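PDB 3D3Q: tRNA dimethylallyltransferase from Staphylococcus epidermidis ATCC 12228, which probably transfers a dimethylallyl group from dimethylallyl diphosphate to adenosine 37 of tRNAs that read codons beginning with uridine. Local coordinates for residues A[24-29]-A[302-307]; A[45-50]-A[241-246]; A[151-156]-A[174-179]; A[225-230]-A[253-258]; A[282-285]-A[291-294]. All coordinates share one frame; numbering follows the deposited sequence.

Interaction 1 of 5, residues A[24-29]-A[302-307]; sequences SIEVAK and MMLDEI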
# COMPACT_ATOMS: atom_id res chain seq x y z
N SER A 24 -10.04 -7.44 3.39
CA SER A 24 -10.69 -7.34 2.07
C SER A 24 -11.79 -8.39 1.92
O SER A 24 -12.90 -8.07 1.54
CB SER A 24 -9.68 -7.53 0.94
OG SER A 24 -8.80 -6.43 0.86
N ILE A 25 -11.47 -9.63 2.23
CA ILE A 25 -12.44 -10.69 2.11
C ILE A 25 -13.65 -10.44 3.03
O ILE A 25 -14.80 -10.62 2.61
CB ILE A 25 -11.78 -12.05 2.40
CG1 ILE A 25 -10.69 -12.30 1.36
CG2 ILE A 25 -12.80 -13.17 2.38
CD1 ILE A 25 -10.04 -13.64 1.44
N GLU A 26 -13.40 -10.01 4.26
CA GLU A 26 -14.49 -9.73 5.21
C GLU A 26 -15.43 -8.65 4.67
O GLU A 26 -16.65 -8.74 4.84
CB GLU A 26 -13.92 -9.31 6.58
CG GLU A 26 -13.22 -10.46 7.33
CD GLU A 26 -14.17 -11.62 7.68
OE1 GLU A 26 -15.00 -11.47 8.62
OE2 GLU A 26 -14.08 -12.68 7.01
N VAL A 27 -14.86 -7.63 4.03
CA VAL A 27 -15.64 -6.55 3.45
C VAL A 27 -16.38 -7.10 2.24
O VAL A 27 -17.53 -6.76 1.99
CB VAL A 27 -14.73 -5.40 2.99
CG1 VAL A 27 -15.54 -4.37 2.26
CG2 VAL A 27 -14.04 -4.80 4.18
N ALA A 28 -15.70 -7.96 1.49
CA ALA A 28 -16.28 -8.57 0.31
C ALA A 28 -17.46 -9.44 0.68
O ALA A 28 -18.42 -9.56 -0.08
CB ALA A 28 -15.23 -9.38 -0.41
N LYS A 29 -17.39 -10.07 1.85
CA LYS A 29 -18.48 -10.93 2.29
C LYS A 29 -19.64 -10.16 2.89
O LYS A 29 -20.76 -10.65 2.89
CB LYS A 29 -17.98 -11.95 3.31
CG LYS A 29 -17.13 -13.07 2.73
CD LYS A 29 -17.09 -14.27 3.67
CE LYS A 29 -16.53 -13.92 5.07
NZ LYS A 29 -16.54 -15.07 6.02
N MSE A 302 -12.94 -5.15 14.33
CA MSE A 302 -13.08 -3.74 14.61
C MSE A 302 -12.85 -2.90 13.37
O MSE A 302 -13.50 -1.88 13.18
CB MSE A 302 -12.10 -3.32 15.70
CG MSE A 302 -12.53 -3.76 17.08
SE MSE A 302 -11.07 -3.64 18.30
CE MSE A 302 -10.99 -1.73 18.55
N MSE A 303 -11.92 -3.32 12.52
CA MSE A 303 -11.65 -2.59 11.30
C MSE A 303 -12.86 -2.70 10.39
O MSE A 303 -13.29 -1.70 9.82
CB MSE A 303 -10.42 -3.17 10.60
CG MSE A 303 -9.15 -3.11 11.42
SE MSE A 303 -7.56 -3.56 10.34
CE MSE A 303 -7.05 -5.23 11.18
N LEU A 304 -13.41 -3.90 10.25
CA LEU A 304 -14.57 -4.12 9.40
C LEU A 304 -15.72 -3.22 9.82
O LEU A 304 -16.62 -2.96 9.02
CB LEU A 304 -15.01 -5.59 9.44
CG LEU A 304 -16.24 -6.00 8.61
CD1 LEU A 304 -16.02 -5.69 7.15
CD2 LEU A 304 -16.49 -7.48 8.79
N ASP A 305 -15.72 -2.76 11.06
CA ASP A 305 -16.78 -1.88 11.51
C ASP A 305 -16.49 -0.45 11.17
O ASP A 305 -17.40 0.33 10.92
CB ASP A 305 -17.00 -2.01 13.01
CG ASP A 305 -17.74 -3.28 13.35
OD1 ASP A 305 -18.78 -3.54 12.70
OD2 ASP A 305 -17.30 -4.00 14.28
N GLU A 306 -15.21 -0.09 11.19
CA GLU A 306 -14.80 1.26 10.85
C GLU A 306 -15.20 1.51 9.40
O GLU A 306 -15.70 2.58 9.06
CB GLU A 306 -13.30 1.41 11.00
CG GLU A 306 -12.88 2.21 12.22
CD GLU A 306 -13.21 3.68 12.07
OE1 GLU A 306 -12.75 4.28 11.07
OE2 GLU A 306 -13.92 4.21 12.95
N ILE A 307 -14.97 0.51 8.56
CA ILE A 307 -15.28 0.58 7.14
C ILE A 307 -16.79 0.54 6.92
O ILE A 307 -17.30 1.17 6.00
CB ILE A 307 -14.62 -0.60 6.37
CG1 ILE A 307 -13.10 -0.46 6.42
CG2 ILE A 307 -15.08 -0.61 4.92
CD1 ILE A 307 -12.37 -1.59 5.76

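Interaction 2 of 5, residues A[45-50]-A[241-246]; sequences QGMDIG and SQSMQA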
# COMPACT_ATOMS: atom_id res chain seq x y z
N GLN A 45 2.43 -16.83 -11.95
CA GLN A 45 2.11 -18.17 -11.52
C GLN A 45 3.39 -18.91 -11.13
O GLN A 45 4.41 -18.79 -11.81
CB GLN A 45 1.34 -18.90 -12.63
CG GLN A 45 2.06 -18.82 -13.97
CD GLN A 45 1.11 -18.83 -15.16
OE1 GLN A 45 0.17 -18.03 -15.22
NE2 GLN A 45 1.38 -19.70 -16.13
N GLY A 46 3.34 -19.66 -10.03
CA GLY A 46 4.51 -20.39 -9.58
C GLY A 46 5.20 -19.67 -8.44
O GLY A 46 5.95 -20.27 -7.66
N MSE A 47 4.95 -18.37 -8.36
CA MSE A 47 5.52 -17.53 -7.31
C MSE A 47 4.41 -17.21 -6.32
O MSE A 47 3.85 -16.12 -6.33
CB MSE A 47 6.08 -16.25 -7.93
CG MSE A 47 6.95 -16.53 -9.13
SE MSE A 47 7.76 -14.94 -9.82
CE MSE A 47 9.51 -15.09 -9.03
N ASP A 48 4.12 -18.17 -5.44
CA ASP A 48 3.06 -18.02 -4.45
C ASP A 48 3.55 -17.73 -3.03
O ASP A 48 3.01 -16.87 -2.34
CB ASP A 48 2.16 -19.26 -4.45
CG ASP A 48 2.03 -19.90 -5.84
OD1 ASP A 48 1.77 -19.19 -6.84
OD2 ASP A 48 2.17 -21.14 -5.93
N ILE A 49 4.58 -18.45 -2.60
CA ILE A 49 5.11 -18.27 -1.26
C ILE A 49 5.82 -16.94 -1.03
O ILE A 49 5.53 -16.24 -0.07
CB ILE A 49 6.08 -19.41 -0.90
CG1 ILE A 49 5.33 -20.74 -0.90
CG2 ILE A 49 6.74 -19.14 0.45
CD1 ILE A 49 6.20 -21.93 -0.65
N GLY A 50 6.76 -16.60 -1.91
CA GLY A 50 7.50 -15.35 -1.73
C GLY A 50 6.68 -14.09 -1.93
O GLY A 50 7.14 -12.98 -1.64
N SER A 241 14.81 -12.88 -15.23
CA SER A 241 13.51 -12.24 -15.43
C SER A 241 13.26 -11.14 -14.40
O SER A 241 13.82 -11.16 -13.31
CB SER A 241 12.40 -13.28 -15.32
OG SER A 241 12.65 -14.37 -16.19
N GLN A 242 12.40 -10.20 -14.75
CA GLN A 242 12.08 -9.10 -13.85
C GLN A 242 11.54 -9.64 -12.54
O GLN A 242 11.96 -9.22 -11.46
CB GLN A 242 11.04 -8.18 -14.49
CG GLN A 242 10.07 -7.53 -13.52
CD GLN A 242 8.99 -6.74 -14.22
OE1 GLN A 242 8.25 -7.28 -15.04
NE2 GLN A 242 8.89 -5.45 -13.91
N SER A 243 10.61 -10.58 -12.63
CA SER A 243 10.01 -11.16 -11.44
C SER A 243 11.05 -11.72 -10.47
O SER A 243 10.93 -11.53 -9.26
CB SER A 243 9.05 -12.25 -11.85
OG SER A 243 9.71 -13.15 -12.72
N MSE A 244 12.08 -12.40 -10.99
CA MSE A 244 13.12 -12.99 -10.15
C MSE A 244 14.03 -11.97 -9.48
O MSE A 244 15.00 -12.35 -8.82
CB MSE A 244 14.00 -13.93 -10.97
CG MSE A 244 13.31 -15.20 -11.43
SE MSE A 244 12.97 -16.45 -10.00
CE MSE A 244 14.63 -17.43 -10.04
N GLN A 245 13.71 -10.70 -9.66
CA GLN A 245 14.50 -9.61 -9.09
C GLN A 245 13.81 -9.00 -7.90
O GLN A 245 14.35 -8.12 -7.25
CB GLN A 245 14.74 -8.52 -10.14
CG GLN A 245 15.77 -8.90 -11.16
CD GLN A 245 17.12 -9.08 -10.52
OE1 GLN A 245 17.65 -8.15 -9.92
NE2 GLN A 245 17.68 -10.28 -10.65
N ALA A 246 12.60 -9.47 -7.64
CA ALA A 246 11.82 -8.96 -6.51
C ALA A 246 12.40 -9.44 -5.20
O ALA A 246 12.97 -10.54 -5.11
CB ALA A 246 10.36 -9.41 -6.63

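Interaction 3 of 5, residues A[151-156]-A[174-179]; sequences ASFDKE and EYYLKT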
# COMPACT_ATOMS: atom_id res chain seq x y z
N ALA A 151 -1.11 29.74 7.30
CA ALA A 151 -1.61 30.80 6.40
C ALA A 151 -0.51 31.45 5.56
O ALA A 151 -0.67 31.66 4.35
CB ALA A 151 -2.32 31.87 7.22
N SER A 152 0.61 31.78 6.20
CA SER A 152 1.74 32.40 5.53
C SER A 152 2.15 31.64 4.27
O SER A 152 2.60 32.25 3.32
CB SER A 152 2.93 32.45 6.47
OG SER A 152 3.51 31.17 6.55
N PHE A 153 2.01 30.31 4.25
CA PHE A 153 2.40 29.53 3.09
C PHE A 153 1.25 29.27 2.18
O PHE A 153 1.16 29.82 1.09
CB PHE A 153 2.97 28.16 3.47
CG PHE A 153 4.14 28.23 4.36
CD1 PHE A 153 5.19 29.10 4.08
CD2 PHE A 153 4.20 27.45 5.52
CE1 PHE A 153 6.30 29.21 4.93
CE2 PHE A 153 5.29 27.54 6.38
CZ PHE A 153 6.35 28.43 6.09
N ASP A 154 0.35 28.41 2.63
CA ASP A 154 -0.79 28.03 1.84
C ASP A 154 -2.05 28.72 2.32
O ASP A 154 -2.70 28.28 3.26
CB ASP A 154 -0.94 26.51 1.90
CG ASP A 154 -1.99 25.99 0.98
OD1 ASP A 154 -2.02 24.77 0.76
OD2 ASP A 154 -2.79 26.81 0.48
N LYS A 155 -2.39 29.82 1.65
CA LYS A 155 -3.56 30.60 2.02
C LYS A 155 -4.83 29.79 1.79
O LYS A 155 -5.75 29.79 2.62
CB LYS A 155 -3.59 31.89 1.21
CG LYS A 155 -4.43 33.00 1.81
CD LYS A 155 -3.87 33.51 3.15
CE LYS A 155 -2.55 34.28 2.98
NZ LYS A 155 -2.18 35.00 4.23
N GLU A 156 -4.88 29.08 0.67
CA GLU A 156 -6.05 28.27 0.35
C GLU A 156 -6.36 27.22 1.42
O GLU A 156 -7.52 27.02 1.77
CB GLU A 156 -5.86 27.60 -1.01
CG GLU A 156 -7.03 26.73 -1.41
CD GLU A 156 -7.21 26.68 -2.91
OE1 GLU A 156 -7.25 27.76 -3.52
OE2 GLU A 156 -7.33 25.58 -3.47
N GLU A 174 3.08 19.96 7.36
CA GLU A 174 4.00 18.85 7.19
C GLU A 174 4.37 18.63 5.72
O GLU A 174 5.55 18.45 5.38
CB GLU A 174 3.37 17.58 7.75
CG GLU A 174 4.22 16.34 7.63
CD GLU A 174 3.49 15.08 8.08
OE1 GLU A 174 4.14 14.01 8.04
OE2 GLU A 174 2.30 15.18 8.47
N TYR A 175 3.36 18.63 4.85
CA TYR A 175 3.53 18.43 3.41
C TYR A 175 4.43 19.50 2.77
O TYR A 175 5.34 19.18 2.01
CB TYR A 175 2.16 18.45 2.73
CG TYR A 175 2.24 18.35 1.24
CD1 TYR A 175 2.39 17.12 0.61
CD2 TYR A 175 2.16 19.49 0.45
CE1 TYR A 175 2.48 17.02 -0.77
CE2 TYR A 175 2.24 19.41 -0.92
CZ TYR A 175 2.40 18.18 -1.54
OH TYR A 175 2.46 18.13 -2.91
N TYR A 176 4.13 20.76 3.08
CA TYR A 176 4.88 21.91 2.60
C TYR A 176 6.35 21.78 2.97
O TYR A 176 7.22 21.75 2.10
CB TYR A 176 4.33 23.19 3.23
CG TYR A 176 5.16 24.41 2.90
CD1 TYR A 176 5.40 24.75 1.57
CD2 TYR A 176 5.74 25.19 3.89
CE1 TYR A 176 6.20 25.84 1.24
CE2 TYR A 176 6.54 26.28 3.57
CZ TYR A 176 6.77 26.61 2.24
OH TYR A 176 7.54 27.69 1.88
N LEU A 177 6.62 21.72 4.27
CA LEU A 177 7.98 21.61 4.78
C LEU A 177 8.82 20.53 4.09
O LEU A 177 10.03 20.68 4.00
CB LEU A 177 7.97 21.34 6.29
CG LEU A 177 8.37 22.46 7.28
CD1 LEU A 177 9.49 23.34 6.69
CD2 LEU A 177 7.16 23.30 7.62
N LYS A 178 8.19 19.45 3.62
CA LYS A 178 8.91 18.38 2.94
C LYS A 178 9.11 18.66 1.45
O LYS A 178 10.25 18.79 0.97
CB LYS A 178 8.17 17.05 3.10
CG LYS A 178 8.27 16.44 4.49
CD LYS A 178 7.46 15.15 4.61
CE LYS A 178 7.64 14.54 6.00
NZ LYS A 178 6.73 13.41 6.22
N THR A 179 8.01 18.77 0.72
CA THR A 179 8.05 19.03 -0.71
C THR A 179 8.27 20.50 -1.05
O THR A 179 8.54 20.84 -2.20
CB THR A 179 6.76 18.60 -1.38
OG1 THR A 179 6.85 18.85 -2.78
CG2 THR A 179 5.61 19.39 -0.81

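Interaction 4 of 5, residues A[225-230]-A[253-258]; sequences GLFNEV and VPVIKG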
# COMPACT_ATOMS: atom_id res chain seq x y z
N GLY A 225 8.89 -23.30 2.76
CA GLY A 225 9.40 -23.78 1.49
C GLY A 225 9.73 -22.72 0.46
O GLY A 225 9.73 -23.00 -0.74
N LEU A 226 9.99 -21.50 0.92
CA LEU A 226 10.34 -20.38 0.03
C LEU A 226 11.55 -20.74 -0.81
O LEU A 226 11.55 -20.58 -2.03
CB LEU A 226 10.65 -19.11 0.83
CG LEU A 226 11.36 -17.99 0.06
CD1 LEU A 226 10.49 -17.52 -1.09
CD2 LEU A 226 11.68 -16.83 0.99
N PHE A 227 12.59 -21.23 -0.15
CA PHE A 227 13.81 -21.60 -0.85
C PHE A 227 13.51 -22.68 -1.88
O PHE A 227 14.04 -22.65 -2.99
CB PHE A 227 14.87 -22.07 0.15
CG PHE A 227 16.23 -22.27 -0.45
CD1 PHE A 227 16.53 -23.43 -1.16
CD2 PHE A 227 17.20 -21.28 -0.33
CE1 PHE A 227 17.79 -23.61 -1.74
CE2 PHE A 227 18.46 -21.45 -0.91
CZ PHE A 227 18.76 -22.62 -1.62
N ASN A 228 12.65 -23.64 -1.53
CA ASN A 228 12.33 -24.71 -2.47
C ASN A 228 11.66 -24.12 -3.71
O ASN A 228 11.85 -24.59 -4.83
CB ASN A 228 11.39 -25.73 -1.83
CG ASN A 228 11.21 -26.97 -2.69
OD1 ASN A 228 10.30 -27.76 -2.48
ND2 ASN A 228 12.10 -27.14 -3.66
N GLU A 229 10.87 -23.07 -3.50
CA GLU A 229 10.18 -22.43 -4.59
C GLU A 229 11.17 -21.75 -5.54
O GLU A 229 11.14 -22.01 -6.75
CB GLU A 229 9.19 -21.40 -4.06
CG GLU A 229 8.09 -21.02 -5.02
CD GLU A 229 7.17 -19.99 -4.41
OE1 GLU A 229 7.57 -18.81 -4.35
OE2 GLU A 229 6.05 -20.36 -3.97
N VAL A 230 12.05 -20.90 -5.01
CA VAL A 230 13.02 -20.22 -5.87
C VAL A 230 13.89 -21.23 -6.59
O VAL A 230 14.51 -20.92 -7.60
CB VAL A 230 13.94 -19.26 -5.09
CG1 VAL A 230 13.12 -18.37 -4.18
CG2 VAL A 230 14.95 -20.03 -4.31
N VAL A 253 18.70 -16.37 -4.90
CA VAL A 253 19.31 -16.98 -6.09
C VAL A 253 20.80 -17.23 -5.89
O VAL A 253 21.30 -18.30 -6.21
CB VAL A 253 19.12 -16.11 -7.36
CG1 VAL A 253 19.77 -16.78 -8.56
CG2 VAL A 253 17.64 -15.92 -7.64
N PRO A 254 21.53 -16.25 -5.33
CA PRO A 254 22.98 -16.39 -5.10
C PRO A 254 23.35 -17.56 -4.18
O PRO A 254 24.34 -18.25 -4.41
CB PRO A 254 23.36 -15.04 -4.49
CG PRO A 254 22.40 -14.10 -5.12
CD PRO A 254 21.10 -14.87 -5.02
N VAL A 255 22.53 -17.78 -3.16
CA VAL A 255 22.80 -18.85 -2.22
C VAL A 255 22.60 -20.23 -2.87
O VAL A 255 23.15 -21.23 -2.41
CB VAL A 255 21.92 -18.68 -0.92
CG1 VAL A 255 20.46 -18.88 -1.25
CG2 VAL A 255 22.37 -19.65 0.15
N ILE A 256 21.85 -20.26 -3.96
CA ILE A 256 21.61 -21.50 -4.68
C ILE A 256 22.84 -21.86 -5.50
O ILE A 256 23.05 -23.02 -5.88
CB ILE A 256 20.43 -21.35 -5.64
CG1 ILE A 256 19.19 -20.94 -4.86
CG2 ILE A 256 20.16 -22.66 -6.34
CD1 ILE A 256 17.97 -20.74 -5.76
N LYS A 257 23.66 -20.86 -5.78
CA LYS A 257 24.88 -21.05 -6.54
C LYS A 257 26.05 -21.35 -5.62
O LYS A 257 27.04 -21.98 -6.02
CB LYS A 257 25.13 -19.79 -7.38
CG LYS A 257 23.94 -19.45 -8.28
CD LYS A 257 24.23 -18.32 -9.24
CE LYS A 257 23.11 -18.15 -10.25
NZ LYS A 257 23.34 -16.97 -11.14
N GLY A 258 25.94 -20.90 -4.37
CA GLY A 258 26.99 -21.15 -3.41
C GLY A 258 27.95 -19.99 -3.30
O GLY A 258 29.09 -20.15 -2.86

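Interaction 5 of 5, residues A[282-285]-A[291-294]; sequences TWFK and HWLN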
# COMPACT_ATOMS: atom_id res chain seq x y z
N THR A 282 5.79 5.22 3.92
CA THR A 282 6.12 6.63 3.76
C THR A 282 5.37 7.27 2.60
O THR A 282 4.82 8.37 2.75
CB THR A 282 7.63 6.80 3.54
OG1 THR A 282 8.34 6.22 4.64
CG2 THR A 282 7.99 8.26 3.43
N TRP A 283 5.34 6.59 1.46
CA TRP A 283 4.66 7.07 0.25
C TRP A 283 3.16 7.28 0.47
O TRP A 283 2.62 8.31 0.10
CB TRP A 283 4.85 6.06 -0.89
CG TRP A 283 4.70 6.65 -2.26
CD1 TRP A 283 5.71 7.07 -3.08
CD2 TRP A 283 3.48 6.93 -2.95
NE1 TRP A 283 5.19 7.58 -4.23
CE2 TRP A 283 3.83 7.50 -4.19
CE3 TRP A 283 2.13 6.73 -2.66
CZ2 TRP A 283 2.88 7.92 -5.11
CZ3 TRP A 283 1.17 7.14 -3.58
CH2 TRP A 283 1.56 7.72 -4.80
N PHE A 284 2.50 6.29 1.06
CA PHE A 284 1.06 6.37 1.31
C PHE A 284 0.70 7.42 2.33
O PHE A 284 -0.47 7.67 2.59
CB PHE A 284 0.51 5.01 1.76
CG PHE A 284 0.15 4.10 0.63
CD1 PHE A 284 -0.84 4.47 -0.27
CD2 PHE A 284 0.81 2.89 0.44
CE1 PHE A 284 -1.17 3.65 -1.34
CE2 PHE A 284 0.49 2.05 -0.63
CZ PHE A 284 -0.50 2.44 -1.52
N LYS A 285 1.69 8.06 2.93
CA LYS A 285 1.38 9.08 3.90
C LYS A 285 1.71 10.46 3.38
O LYS A 285 1.13 11.45 3.81
CB LYS A 285 2.11 8.83 5.20
CG LYS A 285 1.72 7.51 5.81
CD LYS A 285 2.21 7.40 7.25
CE LYS A 285 1.21 7.97 8.25
NZ LYS A 285 0.03 7.09 8.52
N HIS A 291 -7.29 6.79 4.89
CA HIS A 291 -7.98 6.71 6.19
C HIS A 291 -7.29 5.53 6.88
O HIS A 291 -7.68 4.38 6.70
CB HIS A 291 -9.47 6.44 5.99
CG HIS A 291 -10.28 6.51 7.25
ND1 HIS A 291 -10.15 5.61 8.28
CD2 HIS A 291 -11.26 7.37 7.63
CE1 HIS A 291 -11.01 5.89 9.24
NE2 HIS A 291 -11.70 6.96 8.87
N TRP A 292 -6.26 5.83 7.65
CA TRP A 292 -5.49 4.82 8.35
C TRP A 292 -6.18 4.18 9.55
O TRP A 292 -6.79 4.86 10.36
CB TRP A 292 -4.17 5.42 8.82
CG TRP A 292 -3.34 5.96 7.72
CD1 TRP A 292 -3.28 7.25 7.29
CD2 TRP A 292 -2.47 5.20 6.87
NE1 TRP A 292 -2.41 7.34 6.22
CE2 TRP A 292 -1.91 6.10 5.94
CE3 TRP A 292 -2.11 3.85 6.82
CZ2 TRP A 292 -1.01 5.69 4.96
CZ3 TRP A 292 -1.22 3.44 5.84
CH2 TRP A 292 -0.67 4.36 4.92
N LEU A 293 -6.06 2.85 9.65
CA LEU A 293 -6.60 2.06 10.75
C LEU A 293 -5.38 1.56 11.48
O LEU A 293 -4.59 0.82 10.90
CB LEU A 293 -7.39 0.86 10.24
CG LEU A 293 -8.58 1.25 9.37
CD1 LEU A 293 -9.32 0.03 8.86
CD2 LEU A 293 -9.48 2.15 10.19
N ASN A 294 -5.23 1.94 12.74
CA ASN A 294 -4.07 1.52 13.53
C ASN A 294 -4.21 0.05 13.98
O ASN A 294 -4.96 -0.26 14.89
CB ASN A 294 -3.92 2.47 14.73
CG ASN A 294 -2.60 2.28 15.47
OD1 ASN A 294 -2.23 3.13 16.29
ND2 ASN A 294 -1.90 1.17 15.21

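Interaction 1 of 5, residues A[24-29]-A[302-307]
Val27 and Leu304 bring two helices to their nearest backbone approach, with Val27 CA 6.5 Å from Leu304 CA. The short axes of 24-29 and 302-307 pass 10.0 Å apart with N-to-C directions at 52°. Both helices flank the parallel sheet of a P-loop NTPase-type fold: helix 20-30 is the one that follows the predicted nucleotide-binding loop, and helix 300-314 comes after the sheet's last strand, 291-294.

The contact is apolar, with no hydrogen bond across it. Leu304 supplies both branches. With CG anti to the backbone N (chi1 180°), the side chain reaches across to helix 20-30, where CD1 rests on Val27 and CD2 lies against the base of the Glu26 side chain, 3.9 Å from Glu26 CB. The side chains of Val27 and Leu304 pass alongside each other in opposite senses, whereas that of Ile307 comes in at about a right angle to Val27. Glu26 meets Leu304 through its CB, while its carboxylate pairs with Lys29, Glu26 OE2 lying 3.6 Å from Lys29 NZ. Lys29 has a second partner in Glu60. Met303 (a selenomethionine) and Ile307 also pack on Leu23, one turn before Val27 in helix 20-30.

One methyl, Val27 CG2, meets both partners of the facing helix, lying 3.7 Å from Leu304 CD1 and 3.9 Å from Ile307 CD1.

Interaction 2 of 5, residues A[45-50]-A[241-246]
The carbonyl O of Met47 is gripped by two groups, the hydroxyl of Thr51 and the ammonium of Lys53, so the backbone is fixed at the very residue whose side chain crosses to Ser243 and Met244. A second clamp lies just beyond: Glu229 takes the backbone N atoms of Asp48 and Ile49 on its OE2. These bonds hold 45-50, which has no regular secondary structure, in a defined shape.

From this base the selenomethionine side chain of Met47 runs out extended (chi2 -176°) and turns only at its end, where chi3 of 99° swings the methyl toward 241-246. Its selenium comes against the flank of Ser243, with Met47 SE 3.6 Å from Ser243 CB and 3.9 Å from Ser243 OG. Met47 CE lies 3.8 Å from Ser243 O and from Met244 SE, so that the two selenomethionine chains meet at a slant. The Ser243 hydroxyl is engaged elsewhere, in a hydrogen bond to Pro72 O, which leaves van der Waals packing as the link to Met47. Ser243 O also closes the short 3-10 turn 243-245 by accepting from Ala246 N at 3.1 Å.

The contact joins two loops. Gln245 and Ala246 belong to residues 245-250, which by similarity touch the substrate tRNA. Helix 226-235 backs both loops, since Met47 and Met244 each pack on its Leu233 and Met244 also touches Val234, while Tyr249 covers Met47 as well; in the chain, the 45-50 loop connects strand 33-37 to strand 64-65.

Interaction 3 of 5, residues A[151-156]-A[174-179]
A surface pair of aromatic rings, Phe153 and Tyr176, joins two helices in the all-helical part of the chain between strands 98-102 and 197-204. Phe153 lies where helix 143-153 gives way to the turn at Asp154, and Tyr176 in the last turn of helix 166-179, their CA atoms 8.0 Å apart. Phe153 turns its CG away from its own carbonyl carbon (chi1 -58°), which sends the ring toward the second helix, and the two side chains meet roughly at right angles.

The modelled ring carbons overlap too closely, so the exact spacing of the pair is doubtful. As modelled, the planes are inclined at 36° with centroids 3.9 Å apart, an oblique pairing that is neither a stack nor edge-to-face. Tyr176 CE2 lies over one face of Phe153. In return, Phe153 CB sits over a face of Tyr176 in what the model gives as a CH-pi contact. The far face of Phe153 is overlain by Ser152 OG, and Tyr149 meets the same ring edge-to-face.

Just after Phe153, the Asp154 side chain caps helix 155-160 at the N of Ser157 and also bonds the hydroxyl of Ser184. On the other helix, Lys178 NZ bridges to Glu174 OE1 at 3.2 Å, one turn back, while Leu177 packs on Val131 of helix 125-136. The cap and the bridge thus support their own helices, and the aromatic pair spans between them. This is consistent with a helical insertion on a P-loop-type core; helix 166-179 includes residues 167-171, which by similarity touch tRNA.

Interaction 4 of 5, residues A[225-230]-A[253-258]
Ile256 projects into the hollow between Phe227 and Val230, residues one turn apart on helix 226-235. Its CG1 and CD1 divide the work: Ile256 CG1 lies 3.7 Å from Phe227 CZ, while Ile256 CD1 lies 3.4 Å from Val230 CG2. The reverse fit is made by the Phe227 ring. A chi1 of -171° points this ring away from its own backbone N and across to 253-258, where its leading end enters the notch between Val255 and Ile256.

The axis of helix 226-230 crosses that of the short, weakly bonded helix 253-257 at 80°, the two passing 10.6 Å apart. Both belong to the helical portion of the chain that follows strand 197-204, where they precede the long helix 262-286; Gly225, in a Schellman motif, separates helix 207-224 from helix 226-235. Met262 from the start of the long helix also packs on Phe227, and Leu252 on Val230.

Phe227 and Ile256 slide past each other in opposite directions, whereas Val255 closes the notch from the side, its CG1 meeting the ring at the edge, 3.3 Å from Phe227 CE2.

Interaction 5 of 5, residues A[282-285]-A[291-294]
Two bends in the Lys285 side chain, chi3 88° and chi4 77°, fold its ammonium back over the indole of Trp292. The contact ties the C-terminal part of helix 262-286 to strand 291-294, which follows after a short loop and is the edge strand of the parallel sheet in this P-loop NTPase-type fold.

Lys285 NZ stands above the five-membered ring of Trp292 in a cation-pi contact, 3.3 Å from its centroid and only 8° off the ring normal. Farther back along the same side chain, Lys285 CG packs 3.4 Å from Trp292 CZ2, on the benzo part. The ammonium also forms a salt bridge with Glu204 of the adjacent strand 197-204, whose side chain touches Trp292 too; the carboxylate probably helps to keep the charge over the indole.

Residues 278-285 by similarity interact with substrate tRNA, and the packing joins them to a tryptophan whose side chain is about 6 Å from that of Gly14 in the predicted ATP site. The Phe284 side chain also touches Ile109 of helix 106-113. Phe284 O lies at the indole's edge, near its plane, and Phe284 CB touches the far rim, 3.4 Å from Trp292 CH2.

Overall arrangement
Interaction 1 opens first, at helix 20-30, and closes last, at helix 300-314, so the other four contacts all nest within its loop. Interaction 2 opens next, in the loop between strands 33-37 and 64-65, and its own span encloses the local helical closure of interaction 3. Before 241-246 completes interaction 2, helix 226-235 opens interaction 4, which closes at 253-258; these two cross and touch through Glu229. Interaction 5 follows in series, joining helix 262-286 to the edge strand. It meets interaction 1 where strand 291-294 packs on helix 300-314. Interactions 2 and 3 lie on opposite sides of the chain's centre, about 41 Å apart between centres.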